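Local coordinates for capsid protein (Turnip yellow mosaic virus, PDB 2FZ2), which self-assembles, 180 copies at a time, into a T=3 icosahedral capsid that encloses the single-stranded RNA genome, at residues D[4-15]-D[126-137]. Numbering follows the deposited sequence.
Sequences DKELAPQDRTVT and SPLIVKCPLEMM. With nucleotides of chain A.
A short parallel beta ladder joins the N-terminal arm to strand 128-131, with Glu6 beside Leu128 and Leu7 beside Ile129. Glu6 N donates to Pro127 O at 3.1 Å, with an N-H...O angle of 147°. The next two hydrogen bonds, Ile129 N to Glu6 O and Ala8 N to Ile129 O, are weak. On the face carrying Glu6 and Leu128, the two side chains lie side by side and point the same way. Glu6 CG sits 3.7 Å from Leu128 CD1. On the other face, Leu7 CB packs on Ile129 CB at 3.9 Å. At the start of the ladder, Ser126 OG donates to Asp4 OD1 from above the carboxylate plane, 3.2 Å away. Val130 then leans both methyls on the Ala8 carbonyl, CG1 at 3.5 Å from Ala8 O.

Further along, Arg12 forms a salt bridge with Glu135, NH2 to OE1 2.6 Å. The oxygen lies near the guanidinium plane, whereas the nitrogen stands above the carboxylate plane, and the two planes are 40° apart. Bends at chi2 and chi3 (50°) turn the Arg12 guanidinium to Glu135, with Pro133 CB over one face. Arg12 CD also passes 3.6 Å from O2 of nucleotide C2 of chain A. The Thr15 and Met136 side chains cross at about a right angle, with Thr15 CG2 on Met136 CB, while Thr15 OG1 is hydrogen-bonded to Pro182 O of a neighbouring subunit.

Strand 128-131 also pairs with strand 66-80, and Glu6 and Leu7 continue the sheet into another subunit. The arm thus extends a jelly-roll sheet near RNA, consistent with arms linking subunits in T=3 plant virus capsids.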
# COMPACT_ATOMS: atom_id res chain seq x y z
N ASP D 4 5.61 -119.96 24.04
CA ASP D 4 5.22 -121.31 23.64
C ASP D 4 3.95 -121.14 22.82
O ASP D 4 2.85 -121.29 23.35
CB ASP D 4 4.93 -122.19 24.87
CG ASP D 4 5.38 -123.64 24.68
OD1 ASP D 4 6.40 -123.86 23.99
OD2 ASP D 4 4.73 -124.56 25.23
N LYS D 5 4.10 -120.83 21.54
CA LYS D 5 2.97 -120.61 20.63
C LYS D 5 3.54 -120.42 19.23
O LYS D 5 3.99 -119.33 18.87
CB LYS D 5 2.22 -119.34 21.04
CG LYS D 5 0.73 -119.30 20.73
CD LYS D 5 0.05 -118.08 21.43
CE LYS D 5 -1.25 -118.46 22.17
NZ LYS D 5 -1.16 -118.30 23.66
N GLU D 6 3.54 -121.49 18.45
CA GLU D 6 4.03 -121.44 17.08
C GLU D 6 2.79 -121.34 16.20
O GLU D 6 1.77 -121.98 16.50
CB GLU D 6 4.81 -122.72 16.74
CG GLU D 6 5.42 -122.76 15.34
CD GLU D 6 6.94 -122.78 15.37
OE1 GLU D 6 7.53 -122.28 16.36
OE2 GLU D 6 7.56 -123.30 14.41
N LEU D 7 2.82 -120.53 15.15
CA LEU D 7 1.63 -120.45 14.33
C LEU D 7 1.87 -120.46 12.83
O LEU D 7 2.75 -119.78 12.32
CB LEU D 7 0.80 -119.24 14.75
CG LEU D 7 1.23 -117.83 14.39
CD1 LEU D 7 0.09 -117.12 13.63
CD2 LEU D 7 1.54 -117.10 15.67
N ALA D 8 1.06 -121.28 12.14
CA ALA D 8 1.14 -121.47 10.69
C ALA D 8 -0.14 -121.03 10.02
O ALA D 8 -1.06 -121.83 9.84
CB ALA D 8 1.40 -122.91 10.38
N PRO D 9 -0.19 -119.78 9.58
CA PRO D 9 -1.36 -119.22 8.92
C PRO D 9 -1.47 -119.79 7.52
O PRO D 9 -0.45 -120.02 6.85
CB PRO D 9 -1.10 -117.73 8.93
CG PRO D 9 0.39 -117.65 8.85
CD PRO D 9 0.91 -118.80 9.64
N GLN D 10 -2.72 -119.99 7.11
CA GLN D 10 -3.09 -120.57 5.81
C GLN D 10 -2.95 -119.64 4.63
O GLN D 10 -3.38 -118.49 4.72
CB GLN D 10 -4.54 -121.04 5.89
CG GLN D 10 -4.96 -122.05 4.85
CD GLN D 10 -6.20 -122.80 5.28
OE1 GLN D 10 -7.33 -122.45 4.89
NE2 GLN D 10 -6.01 -123.84 6.10
N ASP D 11 -2.38 -120.13 3.52
CA ASP D 11 -2.24 -119.31 2.30
C ASP D 11 -3.67 -118.85 2.03
O ASP D 11 -4.62 -119.58 2.31
CB ASP D 11 -1.72 -120.14 1.11
CG ASP D 11 -0.59 -121.09 1.47
OD1 ASP D 11 0.45 -120.62 2.00
OD2 ASP D 11 -0.74 -122.32 1.22
N ARG D 12 -3.85 -117.65 1.48
CA ARG D 12 -5.20 -117.16 1.25
C ARG D 12 -5.41 -116.51 -0.10
O ARG D 12 -4.51 -116.43 -0.92
CB ARG D 12 -5.58 -116.15 2.33
CG ARG D 12 -4.45 -115.74 3.27
CD ARG D 12 -4.42 -114.23 3.57
NE ARG D 12 -5.72 -113.70 4.00
CZ ARG D 12 -6.21 -113.79 5.23
NH1 ARG D 12 -5.52 -114.41 6.19
NH2 ARG D 12 -7.41 -113.27 5.51
N THR D 13 -6.65 -116.06 -0.31
CA THR D 13 -7.06 -115.35 -1.52
C THR D 13 -8.35 -114.61 -1.23
O THR D 13 -8.98 -114.80 -0.19
CB THR D 13 -7.31 -116.26 -2.71
OG1 THR D 13 -7.16 -115.50 -3.92
CG2 THR D 13 -8.70 -116.83 -2.67
N VAL D 14 -8.76 -113.77 -2.17
CA VAL D 14 -9.96 -112.98 -1.95
C VAL D 14 -11.23 -113.64 -2.45
O VAL D 14 -11.40 -113.87 -3.66
CB VAL D 14 -9.78 -111.59 -2.59
CG1 VAL D 14 -9.08 -111.75 -3.95
CG2 VAL D 14 -11.10 -110.89 -2.71
N THR D 15 -12.10 -113.96 -1.51
CA THR D 15 -13.38 -114.59 -1.81
C THR D 15 -14.41 -114.17 -0.74
O THR D 15 -14.19 -114.32 0.47
CB THR D 15 -13.21 -116.13 -1.92
OG1 THR D 15 -14.37 -116.71 -2.51
CG2 THR D 15 -12.99 -116.74 -0.60
N SER D 126 5.86 -127.08 20.29
CA SER D 126 5.17 -125.86 20.65
C SER D 126 3.77 -126.07 20.05
O SER D 126 3.63 -126.70 18.99
CB SER D 126 5.85 -124.65 20.00
OG SER D 126 6.80 -124.06 20.87
N PRO D 127 2.72 -125.61 20.73
CA PRO D 127 1.36 -125.77 20.21
C PRO D 127 1.15 -124.92 18.95
O PRO D 127 1.52 -123.74 18.92
CB PRO D 127 0.48 -125.33 21.37
CG PRO D 127 1.31 -124.43 22.16
CD PRO D 127 2.73 -124.93 22.03
N LEU D 128 0.54 -125.52 17.93
CA LEU D 128 0.29 -124.90 16.63
C LEU D 128 -1.04 -124.20 16.42
O LEU D 128 -2.09 -124.66 16.87
CB LEU D 128 0.41 -125.94 15.54
CG LEU D 128 1.33 -125.61 14.39
CD1 LEU D 128 2.12 -124.35 14.68
CD2 LEU D 128 2.25 -126.79 14.20
N ILE D 129 -1.00 -123.10 15.67
CA ILE D 129 -2.22 -122.37 15.44
C ILE D 129 -2.54 -121.92 14.02
O ILE D 129 -1.74 -121.24 13.36
CB ILE D 129 -2.27 -121.12 16.31
CG1 ILE D 129 -1.87 -121.46 17.74
CG2 ILE D 129 -3.65 -120.52 16.26
CD1 ILE D 129 -3.05 -121.70 18.65
N VAL D 130 -3.72 -122.29 13.56
CA VAL D 130 -4.13 -121.86 12.24
C VAL D 130 -5.37 -121.01 12.39
O VAL D 130 -6.47 -121.52 12.63
CB VAL D 130 -4.42 -123.04 11.33
CG1 VAL D 130 -4.50 -122.57 9.88
CG2 VAL D 130 -3.33 -124.04 11.45
N LYS D 131 -5.18 -119.70 12.28
CA LYS D 131 -6.32 -118.81 12.39
C LYS D 131 -7.16 -119.15 11.18
O LYS D 131 -6.64 -119.46 10.10
CB LYS D 131 -5.90 -117.32 12.35
CG LYS D 131 -5.34 -116.74 13.69
CD LYS D 131 -5.80 -115.28 14.05
CE LYS D 131 -5.37 -114.88 15.52
NZ LYS D 131 -5.45 -113.42 15.90
N CYS D 132 -8.48 -119.15 11.37
CA CYS D 132 -9.36 -119.38 10.25
C CYS D 132 -9.52 -117.99 9.66
O CYS D 132 -9.65 -117.00 10.38
CB CYS D 132 -10.72 -119.89 10.70
SG CYS D 132 -11.90 -119.87 9.32
N PRO D 133 -9.48 -117.89 8.33
CA PRO D 133 -9.62 -116.61 7.62
C PRO D 133 -11.08 -116.29 7.30
O PRO D 133 -11.51 -116.41 6.15
CB PRO D 133 -8.80 -116.81 6.36
CG PRO D 133 -8.52 -118.31 6.30
CD PRO D 133 -9.24 -118.99 7.40
N LEU D 134 -11.83 -115.87 8.31
CA LEU D 134 -13.23 -115.53 8.14
C LEU D 134 -13.36 -114.50 7.03
O LEU D 134 -14.44 -114.30 6.46
CB LEU D 134 -13.80 -114.96 9.44
CG LEU D 134 -13.47 -115.58 10.81
CD1 LEU D 134 -13.74 -117.08 10.75
CD2 LEU D 134 -12.02 -115.26 11.20
N GLU D 135 -12.24 -113.84 6.76
CA GLU D 135 -12.13 -112.82 5.74
C GLU D 135 -12.68 -113.43 4.45
O GLU D 135 -13.39 -112.78 3.68
CB GLU D 135 -10.64 -112.41 5.60
CG GLU D 135 -10.01 -111.72 6.87
CD GLU D 135 -9.46 -112.69 7.95
OE1 GLU D 135 -8.93 -113.77 7.59
OE2 GLU D 135 -9.53 -112.38 9.17
N MET D 136 -12.38 -114.71 4.25
CA MET D 136 -12.82 -115.42 3.08
C MET D 136 -13.75 -116.59 3.39
O MET D 136 -13.69 -117.66 2.79
CB MET D 136 -11.60 -115.90 2.29
CG MET D 136 -10.87 -117.12 2.85
SD MET D 136 -9.21 -117.28 2.12
CE MET D 136 -8.57 -115.67 2.55
N MET D 137 -14.62 -116.36 4.36
CA MET D 137 -15.59 -117.36 4.76
C MET D 137 -16.88 -116.65 5.07
O MET D 137 -17.01 -115.43 4.88
CB MET D 137 -15.16 -118.10 6.01
CG MET D 137 -13.91 -118.89 5.84
SD MET D 137 -14.33 -120.59 5.68
CE MET D 137 -12.91 -121.17 4.71
P C A 2 0.17 -115.38 -2.55
OP1 C A 2 -0.56 -116.28 -3.48
OP2 C A 2 1.06 -114.32 -3.10
O5' C A 2 -0.94 -114.65 -1.66
C5' C A 2 -1.63 -113.52 -2.19
C4' C A 2 -2.84 -113.21 -1.34
O4' C A 2 -2.40 -113.12 0.05
C3' C A 2 -3.52 -111.88 -1.63
O3' C A 2 -4.49 -111.99 -2.71
C2' C A 2 -4.16 -111.58 -0.28
O2' C A 2 -5.32 -112.37 -0.08
C1' C A 2 -3.07 -112.06 0.69
N1 C A 2 -2.05 -111.05 1.14
C2 C A 2 -2.14 -110.54 2.45
O2 C A 2 -3.05 -110.94 3.21
N3 C A 2 -1.23 -109.61 2.87
C4 C A 2 -0.27 -109.20 2.04
N4 C A 2 0.59 -108.28 2.49
C5 C A 2 -0.14 -109.72 0.71
C6 C A 2 -1.05 -110.63 0.31
O5' C A 1 4.98 -115.63 -0.52
C5' C A 1 4.09 -116.74 -0.30
C4' C A 1 2.70 -116.56 0.32
O4' C A 1 2.76 -115.84 1.58
C3' C A 1 1.61 -115.73 -0.37
O3' C A 1 0.99 -116.31 -1.51
C2' C A 1 0.55 -115.57 0.73
O2' C A 1 -0.41 -116.61 0.89
C1' C A 1 1.42 -115.49 1.97
N1 C A 1 1.32 -114.18 2.67
C2 C A 1 0.35 -114.09 3.68
O2 C A 1 -0.39 -115.07 3.88
N3 C A 1 0.23 -112.95 4.40
C4 C A 1 1.01 -111.90 4.13
N4 C A 1 0.87 -110.80 4.90
C5 C A 1 1.98 -111.94 3.08
C6 C A 1 2.11 -113.09 2.38